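PDB 3QY7: tyrosine-protein phosphatase YwqE from Bacillus subtilis, which removes phosphate from phosphotyrosine in the proteins YwqD, YwqF and Ssb, as a manganese-dependent phosphatase of the PHP-like, TIM-barrel type. Local coordinates for residues Asp3-Ile8 and Phe190-His196; Ser22-Ala26 and Ala195-Lys199; Ala28-Ile34 and Phe203-Glu207. One frame throughout, in Å; residues are numbered along the deposited sequence. Where two conformers were deposited one is given.

Contact 1. Residues Asp3-Ile8 and Phe190-His196; sequences DIHCHI and FVASDAH. With FE (Fe (III) ion), chain C; MG (magnesium ion), chain D.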
loop_
_atom_site.group_PDB
_atom_site.type_symbol
_atom_site.label_atom_id
_atom_site.label_comp_id
_atom_site.label_asym_id
_atom_site.label_seq_id
_atom_site.Cartn_x
_atom_site.Cartn_y
_atom_site.Cartn_z
ATOM N N ASP A 3 -4.797 0.420 7.609
ATOM C CA ASP A 3 -4.711 0.038 6.189
ATOM C C ASP A 3 -3.916 1.125 5.487
ATOM O O ASP A 3 -4.328 2.279 5.487
ATOM C CB ASP A 3 -6.131 -0.064 5.621
ATOM C CG ASP A 3 -6.180 -0.663 4.224
ATOM O OD1 ASP A 3 -5.300 -1.488 3.897
ATOM O OD2 ASP A 3 -7.112 -0.304 3.466
ATOM N N ILE A 4 -2.767 0.759 4.911
ATOM C CA ILE A 4 -1.832 1.767 4.388
ATOM C C ILE A 4 -1.965 2.084 2.895
ATOM O O ILE A 4 -1.200 2.896 2.369
ATOM C CB ILE A 4 -0.343 1.438 4.711
ATOM C CG1 ILE A 4 0.159 0.200 3.948
ATOM C CG2 ILE A 4 -0.162 1.282 6.208
ATOM C CD1 ILE A 4 1.683 0.236 3.719
ATOM N N HIS A 5 -2.893 1.409 2.212
ATOM C CA HIS A 5 -3.082 1.575 0.760
ATOM C C HIS A 5 -4.562 1.352 0.464
ATOM O O HIS A 5 -5.071 0.255 0.660
ATOM C CB HIS A 5 -2.180 0.561 0.025
ATOM C CG HIS A 5 -2.234 0.626 -1.476
ATOM N ND1 HIS A 5 -1.263 0.033 -2.252
ATOM C CD2 HIS A 5 -3.090 1.228 -2.339
ATOM C CE1 HIS A 5 -1.540 0.232 -3.534
ATOM N NE2 HIS A 5 -2.634 0.963 -3.613
ATOM N N CYS A 6 -5.256 2.400 0.023
ATOM C CA CYS A 6 -6.713 2.324 -0.120
ATOM C C CYS A 6 -7.221 3.475 -0.974
ATOM O O CYS A 6 -6.790 4.621 -0.822
ATOM C CB CYS A 6 -7.359 2.380 1.263
ATOM S SG CYS A 6 -9.093 1.899 1.257
ATOM N N HIS A 7 -8.135 3.166 -1.886
ATOM C CA HIS A 7 -8.658 4.161 -2.799
ATOM C C HIS A 7 -10.075 4.515 -2.399
ATOM O O HIS A 7 -11.038 4.374 -3.168
ATOM C CB HIS A 7 -8.510 3.642 -4.234
ATOM C CG HIS A 7 -7.091 3.360 -4.596
ATOM N ND1 HIS A 7 -6.300 4.280 -5.251
ATOM C CD2 HIS A 7 -6.295 2.299 -4.326
ATOM C CE1 HIS A 7 -5.091 3.766 -5.414
ATOM N NE2 HIS A 7 -5.054 2.576 -4.848
ATOM N N ILE A 8 -10.190 4.991 -1.154
ATOM C CA ILE A 8 -11.467 5.341 -0.542
ATOM C C ILE A 8 -11.918 6.783 -0.842
ATOM O O ILE A 8 -13.109 7.075 -0.765
ATOM C CB ILE A 8 -11.464 5.063 0.992
ATOM C CG1 ILE A 8 -12.892 5.053 1.554
ATOM C CG2 ILE A 8 -10.580 6.077 1.725
ATOM C CD1 ILE A 8 -12.958 4.492 2.973
ATOM N N PHE A 190 4.266 -5.202 4.778
ATOM C CA PHE A 190 2.906 -4.728 5.081
ATOM C C PHE A 190 1.889 -5.549 4.289
ATOM O O PHE A 190 2.197 -6.046 3.195
ATOM C CB PHE A 190 2.699 -3.265 4.640
ATOM C CG PHE A 190 3.740 -2.305 5.126
ATOM C CD1 PHE A 190 3.648 -1.735 6.398
ATOM C CD2 PHE A 190 4.782 -1.917 4.285
ATOM C CE1 PHE A 190 4.598 -0.820 6.839
ATOM C CE2 PHE A 190 5.743 -0.985 4.721
ATOM C CZ PHE A 190 5.651 -0.435 5.989
ATOM N N VAL A 191 0.675 -5.666 4.823
ATOM C CA VAL A 191 -0.454 -6.179 4.063
ATOM C C VAL A 191 -1.502 -5.068 4.050
ATOM O O VAL A 191 -1.768 -4.439 5.092
ATOM C CB VAL A 191 -1.050 -7.454 4.708
ATOM C CG1 VAL A 191 -2.079 -8.074 3.777
ATOM C CG2 VAL A 191 0.049 -8.459 5.076
ATOM N N ALA A 192 -2.058 -4.779 2.883
ATOM C CA ALA A 192 -3.027 -3.701 2.773
ATOM C C ALA A 192 -4.073 -4.015 1.716
ATOM O O ALA A 192 -3.843 -4.840 0.825
ATOM C CB ALA A 192 -2.320 -2.344 2.472
ATOM N N SER A 193 -5.209 -3.332 1.812
ATOM C CA SER A 193 -6.362 -3.640 0.964
ATOM C C SER A 193 -6.214 -3.282 -0.496
ATOM O O SER A 193 -6.654 -4.047 -1.362
ATOM C CB SER A 193 -7.634 -2.954 1.489
ATOM O OG SER A 193 -7.586 -1.542 1.269
ATOM N N ASP A 194 -5.690 -2.079 -0.772
ATOM C CA ASP A 194 -5.763 -1.520 -2.099
ATOM C C ASP A 194 -7.242 -1.541 -2.552
ATOM O O ASP A 194 -7.546 -1.762 -3.729
ATOM C CB ASP A 194 -4.876 -2.341 -3.044
ATOM C CG ASP A 194 -4.505 -1.598 -4.291
ATOM O OD1 ASP A 194 -4.942 -0.436 -4.498
ATOM O OD2 ASP A 194 -3.742 -2.196 -5.083
ATOM N N ALA A 195 -8.162 -1.335 -1.615
ATOM C CA ALA A 195 -9.588 -1.349 -1.943
ATOM C C ALA A 195 -9.994 -0.256 -2.923
ATOM O O ALA A 195 -9.553 0.894 -2.813
ATOM C CB ALA A 195 -10.442 -1.245 -0.658
ATOM N N HIS A 196 -10.859 -0.603 -3.877
ATOM C CA HIS A 196 -11.411 0.393 -4.810
ATOM C C HIS A 196 -12.930 0.510 -4.730
ATOM O O HIS A 196 -13.484 1.515 -5.128
ATOM C CB HIS A 196 -11.050 0.075 -6.270
ATOM C CG HIS A 196 -9.645 0.422 -6.652
ATOM N ND1 HIS A 196 -8.546 -0.108 -6.016
ATOM C CD2 HIS A 196 -9.162 1.185 -7.658
ATOM C CE1 HIS A 196 -7.444 0.340 -6.585
ATOM N NE2 HIS A 196 -7.788 1.131 -7.581
HETATM FE FE FE C . -3.654 1.098 -5.478
HETATM MG MG MG D . -6.315 1.974 -8.753
HETATM O O HOH W 1 -1.935 -1.823 5.937
HETATM O O HOH W 2 -2.644 -0.224 -6.341
#
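Metal binding dominates this buried contact. FE is held by His5 NE2 at 2.1 Å, His7 NE2 at 2.1 Å and Asp194 OD1 at 2.2 Å. Water 2 is also a ligand and donates a hydrogen bond to Asp194 OD2. Glu80 completes the protein part of the site. His5 ND1 bonds Gln161, and His7 ND1 bonds Asp13. His196 NE2 binds MG instead, at 2.1 Å, with Asp14 and His42. His5 and His7 (His-x-His) and Asp194 and His196 (Asp-x-His) thus feed one cluster, as expected of a PHP-like phosphatase.

Hydrogen bonds join the segments. The Asp3 carboxylate accepts twice: Ser193 N to Asp3 OD1 is 2.8 Å and Ser193 OG to Asp3 OD2 is 2.6 Å. The same OG accepts from Ala195 N in an ST turn. Between backbones, Asp194 N donates to His5 O and His7 N to Ala195 O, each at 2.8 Å. Water 1 bridges Ile4 N and Val191 O.

Ring and apolar contacts fill the gaps. The His7 and His196 rings form an offset stack with centroids 4.2 Å apart. Ile4 CD1 lies over the face of the Phe190 ring, and Ile4 CG1 meets Ala192 CB at 3.8 Å.

Strand 36-38 flanks segment 3-8 through backbone bonds from Asp3. Strand 159-163 borders Phe190 and Ala192. Helix 219-232 packs on Ile4 and Phe190.

Contact 2. Residues Ser22-Ala26 and Ala195-Lys199; sequences SIEMA and AHNVK. With MG (magnesium ion), chain D.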
loop_
_atom_site.group_PDB
_atom_site.type_symbol
_atom_site.label_atom_id
_atom_site.label_comp_id
_atom_site.label_asym_id
_atom_site.label_seq_id
_atom_site.Cartn_x
_atom_site.Cartn_y
_atom_site.Cartn_z
ATOM N N SER A 22 -17.632 5.892 -0.854
ATOM C CA SER A 22 -16.610 6.024 0.194
ATOM C C SER A 22 -17.136 5.508 1.537
ATOM O O SER A 22 -16.440 4.780 2.267
ATOM C CB SER A 22 -16.148 7.485 0.353
ATOM O OG SER A 22 -15.663 8.050 -0.856
ATOM N N ILE A 23 -18.369 5.893 1.849
ATOM C CA ILE A 23 -19.030 5.513 3.087
ATOM C C ILE A 23 -19.269 3.999 3.159
ATOM O O ILE A 23 -19.073 3.380 4.213
ATOM C CB ILE A 23 -20.358 6.285 3.246
ATOM C CG1 ILE A 23 -20.084 7.773 3.485
ATOM C CG2 ILE A 23 -21.204 5.703 4.382
ATOM C CD1 ILE A 23 -21.327 8.590 3.297
ATOM N N GLU A 24 -19.674 3.396 2.039
ATOM C CA GLU A 24 -19.844 1.933 2.000
ATOM C C GLU A 24 -18.523 1.205 2.215
ATOM O O GLU A 24 -18.467 0.186 2.921
ATOM C CB GLU A 24 -20.500 1.481 0.699
ATOM C CG GLU A 24 -21.912 2.009 0.513
ATOM C CD GLU A 24 -22.819 1.635 1.666
ATOM O OE1 GLU A 24 -23.112 0.429 1.820
ATOM O OE2 GLU A 24 -23.217 2.542 2.431
ATOM N N MET A 25 -17.461 1.738 1.615
ATOM C CA MET A 25 -16.138 1.165 1.815
ATOM C C MET A 25 -15.715 1.307 3.263
ATOM O O MET A 25 -15.154 0.373 3.836
ATOM C CB MET A 25 -15.106 1.810 0.880
ATOM C CG MET A 25 -15.350 1.474 -0.590
ATOM S SD MET A 25 -14.298 2.419 -1.719
ATOM C CE MET A 25 -12.672 1.739 -1.389
ATOM N N ALA A 26 -15.984 2.474 3.856
ATOM C CA ALA A 26 -15.643 2.680 5.257
ATOM C C ALA A 26 -16.344 1.674 6.191
ATOM O O ALA A 26 -15.712 1.127 7.100
ATOM C CB ALA A 26 -15.952 4.089 5.663
ATOM N N ALA A 195 -8.162 -1.335 -1.615
ATOM C CA ALA A 195 -9.588 -1.349 -1.943
ATOM C C ALA A 195 -9.994 -0.256 -2.923
ATOM O O ALA A 195 -9.553 0.894 -2.813
ATOM C CB ALA A 195 -10.442 -1.245 -0.658
ATOM N N HIS A 196 -10.859 -0.603 -3.877
ATOM C CA HIS A 196 -11.411 0.393 -4.810
ATOM C C HIS A 196 -12.930 0.510 -4.730
ATOM O O HIS A 196 -13.484 1.515 -5.128
ATOM C CB HIS A 196 -11.050 0.075 -6.270
ATOM C CG HIS A 196 -9.645 0.422 -6.652
ATOM N ND1 HIS A 196 -8.546 -0.108 -6.016
ATOM C CD2 HIS A 196 -9.162 1.185 -7.658
ATOM C CE1 HIS A 196 -7.444 0.340 -6.585
ATOM N NE2 HIS A 196 -7.788 1.131 -7.581
ATOM N N ASN A 197 -13.595 -0.526 -4.230
ATOM C CA ASN A 197 -15.060 -0.565 -4.233
ATOM C C ASN A 197 -15.493 -1.613 -3.227
ATOM O O ASN A 197 -14.641 -2.222 -2.585
ATOM C CB ASN A 197 -15.590 -0.852 -5.646
ATOM C CG ASN A 197 -15.017 -2.124 -6.232
ATOM O OD1 ASN A 197 -15.109 -3.197 -5.631
ATOM N ND2 ASN A 197 -14.401 -2.006 -7.409
ATOM N N VAL A 198 -16.786 -1.808 -3.057
ATOM C CA VAL A 198 -17.240 -2.773 -2.108
ATOM C C VAL A 198 -17.390 -4.160 -2.678
ATOM O O VAL A 198 -17.446 -5.073 -1.943
ATOM C CB VAL A 198 -18.556 -2.375 -1.387
ATOM C CG1 VAL A 198 -18.286 -1.193 -0.525
ATOM C CG2 VAL A 198 -19.561 -2.021 -2.313
ATOM N N LYS A 199 -17.456 -4.309 -3.977
ATOM C CA LYS A 199 -17.830 -5.626 -4.436
ATOM C C LYS A 199 -16.833 -6.534 -5.088
ATOM O O LYS A 199 -16.959 -7.712 -4.947
ATOM C CB LYS A 199 -19.077 -5.587 -5.268
ATOM C CG LYS A 199 -20.198 -4.756 -4.614
ATOM C CD LYS A 199 -21.121 -5.507 -3.824
ATOM C CE LYS A 199 -22.364 -4.777 -3.755
ATOM N NZ LYS A 199 -22.889 -5.086 -2.495
HETATM MG MG MG D . -6.315 1.974 -8.753
#
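This is a small, partly buried apolar contact between a helix and a loop. Helix 19-31 is the first long helix of the TIM-barrel-like fold, and Ser22-Ala26 is a little over one turn of it. Ala195-Lys199 belongs to the loop that leaves strand 190-192 and leads to helix 205-216. The two segments bury 215 Å² between them, and no hydrogen bond joins them.

Met25 does most of the work. Its side chain reaches across to the loop, and its methyl end meets the backbone of Ala195, His196 and Asn197; His196 is the MG ligand. Met25 CE lies 3.5 Å from Ala195 O, 3.6 Å from His196 C and 3.7 Å from Asn197 N. It also touches the Ala195 methyl, with Met25 CE to Ala195 CB at 3.8 Å. Val198 provides the second point of contact. Its CG1 sits against the helix backbone, 3.6 Å from Glu24 C and 3.7 Å from Met25 N. The same methyl meets Glu24 CB at 3.7 Å and Met25 CG at 4.0 Å.

The polar groups look to other partners. Glu24 forms a salt bridge with Arg27. Asn197 OD1 accepts from the backbone N of Thr200 and Arg201. The His196 CA-to-CB bond points away from the helix. Its ND1 donates to Asp194 O, and its NE2 binds MG at 2.1 Å.

The chemistry is therefore van der Waals contact alone. Met25 touches the backbone of Ala195-Asn197 without a hydrogen bond, and the His196 imidazole keeps its bonds to MG and Asp194 O.

Contact 3. Residues Ala28-Ile34 and Phe203-Glu207; sequences AAVRQGI and FHTQE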
loop_
_atom_site.group_PDB
_atom_site.type_symbol
_atom_site.label_atom_id
_atom_site.label_comp_id
_atom_site.label_asym_id
_atom_site.label_seq_id
_atom_site.Cartn_x
_atom_site.Cartn_y
_atom_site.Cartn_z
ATOM N N ALA A 28 -17.350 -1.286 5.430
ATOM C CA ALA A 28 -16.710 -2.588 5.205
ATOM C C ALA A 28 -15.378 -2.673 5.931
ATOM O O ALA A 28 -15.056 -3.699 6.538
ATOM C CB ALA A 28 -16.519 -2.838 3.745
ATOM N N ALA A 29 -14.599 -1.589 5.862
ATOM C CA ALA A 29 -13.326 -1.501 6.566
ATOM C C ALA A 29 -13.508 -1.740 8.056
ATOM O O ALA A 29 -12.779 -2.519 8.658
ATOM C CB ALA A 29 -12.648 -0.138 6.308
ATOM N N VAL A 30 -14.527 -1.107 8.636
ATOM C CA VAL A 30 -14.774 -1.226 10.055
ATOM C C VAL A 30 -15.143 -2.676 10.402
ATOM O O VAL A 30 -14.658 -3.213 11.401
ATOM C CB VAL A 30 -15.877 -0.250 10.505
ATOM C CG1 VAL A 30 -16.424 -0.628 11.868
ATOM C CG2 VAL A 30 -15.339 1.191 10.538
ATOM N N ARG A 31 -15.967 -3.304 9.569
ATOM C CA ARG A 31 -16.349 -4.719 9.796
ATOM C C ARG A 31 -15.123 -5.651 9.781
ATOM O O ARG A 31 -15.102 -6.678 10.464
ATOM C CB ARG A 31 -17.428 -5.182 8.824
ATOM C CG ARG A 31 -18.774 -4.461 8.996
ATOM C CD ARG A 31 -19.881 -5.145 8.220
ATOM N NE ARG A 31 -19.452 -5.556 6.883
ATOM C CZ ARG A 31 -19.596 -4.836 5.772
ATOM N NH1 ARG A 31 -20.180 -3.634 5.798
ATOM N NH2 ARG A 31 -19.162 -5.337 4.616
ATOM N N GLN A 32 -14.086 -5.241 9.055
ATOM C CA GLN A 32 -12.830 -5.992 8.953
ATOM C C GLN A 32 -11.831 -5.693 10.079
ATOM O O GLN A 32 -10.736 -6.276 10.113
ATOM C CB GLN A 32 -12.176 -5.716 7.578
ATOM C CG GLN A 32 -12.881 -6.338 6.390
ATOM C CD GLN A 32 -12.515 -7.802 6.174
ATOM O OE1 GLN A 32 -11.820 -8.407 6.990
ATOM N NE2 GLN A 32 -12.945 -8.358 5.049
ATOM N N GLY A 33 -12.184 -4.795 10.999
ATOM C CA GLY A 33 -11.302 -4.447 12.105
ATOM C C GLY A 33 -10.347 -3.307 11.824
ATOM O O GLY A 33 -9.451 -3.044 12.611
ATOM N N ILE A 34 -10.548 -2.614 10.706
ATOM C CA ILE A 34 -9.733 -1.445 10.382
ATOM C C ILE A 34 -10.320 -0.196 11.046
ATOM O O ILE A 34 -11.526 0.042 10.933
ATOM C CB ILE A 34 -9.632 -1.279 8.843
ATOM C CG1 ILE A 34 -8.982 -2.535 8.223
ATOM C CG2 ILE A 34 -8.912 0.024 8.472
ATOM C CD1 ILE A 34 -9.156 -2.679 6.695
ATOM N N PHE A 203 -11.893 -5.308 0.607
ATOM C CA PHE A 203 -10.834 -5.441 1.579
ATOM C C PHE A 203 -10.208 -6.851 1.824
ATOM O O PHE A 203 -9.041 -7.021 1.592
ATOM C CB PHE A 203 -11.308 -4.837 2.904
ATOM C CG PHE A 203 -11.465 -3.353 2.867
ATOM C CD1 PHE A 203 -12.582 -2.792 2.321
ATOM C CD2 PHE A 203 -10.500 -2.507 3.339
ATOM C CE1 PHE A 203 -12.721 -1.473 2.239
ATOM C CE2 PHE A 203 -10.664 -1.211 3.262
ATOM C CZ PHE A 203 -11.773 -0.676 2.692
ATOM N N HIS A 204 -11.022 -7.829 2.217
ATOM C CA HIS A 204 -10.531 -9.197 2.427
ATOM C C HIS A 204 -9.398 -9.290 3.457
ATOM O O HIS A 204 -8.530 -10.169 3.417
ATOM C CB HIS A 204 -10.250 -9.880 1.077
ATOM C CG HIS A 204 -11.500 -10.414 0.455
ATOM N ND1 HIS A 204 -11.971 -11.684 0.714
ATOM C CD2 HIS A 204 -12.444 -9.815 -0.303
ATOM C CE1 HIS A 204 -13.121 -11.863 0.091
ATOM N NE2 HIS A 204 -13.423 -10.746 -0.545
ATOM N N THR A 205 -9.458 -8.364 4.405
ATOM C CA THR A 205 -8.440 -8.184 5.423
ATOM C C THR A 205 -8.279 -9.406 6.331
ATOM O O THR A 205 -7.173 -9.935 6.487
ATOM C CB THR A 205 -8.781 -6.946 6.283
ATOM O OG1 THR A 205 -9.181 -5.865 5.419
ATOM C CG2 THR A 205 -7.590 -6.522 7.103
ATOM N N GLN A 206 -9.383 -9.846 6.928
ATOM C CA GLN A 206 -9.353 -10.986 7.844
ATOM C C GLN A 206 -9.012 -12.277 7.119
ATOM O O GLN A 206 -8.272 -13.125 7.660
ATOM C CB GLN A 206 -10.682 -11.098 8.594
ATOM C CG GLN A 206 -10.909 -9.948 9.579
ATOM C CD GLN A 206 -9.881 -9.863 10.699
ATOM O OE1 GLN A 206 -9.321 -10.870 11.141
ATOM N NE2 GLN A 206 -9.632 -8.650 11.164
ATOM N N GLU A 207 -9.515 -12.405 5.899
ATOM C CA GLU A 207 -9.257 -13.571 5.069
ATOM C C GLU A 207 -7.753 -13.746 4.830
ATOM O O GLU A 207 -7.210 -14.842 5.019
ATOM C CB GLU A 207 -10.060 -13.460 3.775
ATOM C CG GLU A 207 -11.581 -13.504 4.009
ATOM C CD GLU A 207 -12.287 -12.148 4.211
ATOM O OE1 GLU A 207 -11.717 -11.167 4.768
ATOM O OE2 GLU A 207 -13.480 -12.091 3.815
HETATM O O HOH W 3 -13.773 -8.118 2.364
#
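The Phe203 ring is one bump. It fits into a hollow at the end of helix 19-31, lined by Ala28, Ala29 and Ile34. Ala29 CB sits over the ring face, 4.1 Å from its centroid. Ile34 CD1 closes in on Phe203 CD2 at 3.6 Å, and Ala28 CB on Phe203 CD1 at 4.2 Å.

Helix 19-31 ends in a Schellman motif, with Gly33 at positive phi. Just before it, the Gln32 CA-to-CB bond points toward segment 203-207, where His204 is the N-cap of helix 205-216. Gln32 has the largest covered area here, 117 Å², and its long side chain fills the gap between the two helix ends. Its OE1 accepts from Gln206 N at 2.8 Å, and its NE2 donates to Glu207 OE1 at 3.1 Å. Gln206 reaches back over Gln32, with Gln206 NE2 bonded to Gln32 O at 2.8 Å. Water 3 accepts from His204 N and, weakly, from Gln32 NE2. Thr205 CB packs 3.4 Å from Gln32 OE1, and Thr205 OG1 touches Ile34 CD1 at 3.4 Å.

How the contacts relate
The three contacts join the N-terminal strand and helix to the chain around residues 190-207, consistent with closure of the TIM-barrel-like fold between its first and last strands. Contact 1 lies deepest, its centre about 5 Å from the chain's centre; the centres of contacts 2 and 3 lie about 16 and 15 Å out. Contacts 1 and 2 share Ala195 and His196 and both touch MG. Ser22 OG lies 2.7 Å from Ile8 O, a probable hydrogen bond. Phe203 of contact 3 joins all three: its CD2 is 3.4 Å from Ser193 CB, its CZ 3.6 Å from Ala195 CB, and its CE1 3.4 Å from Met25 O. Its nearest side-chain atom lies about 11 Å from a bound FE.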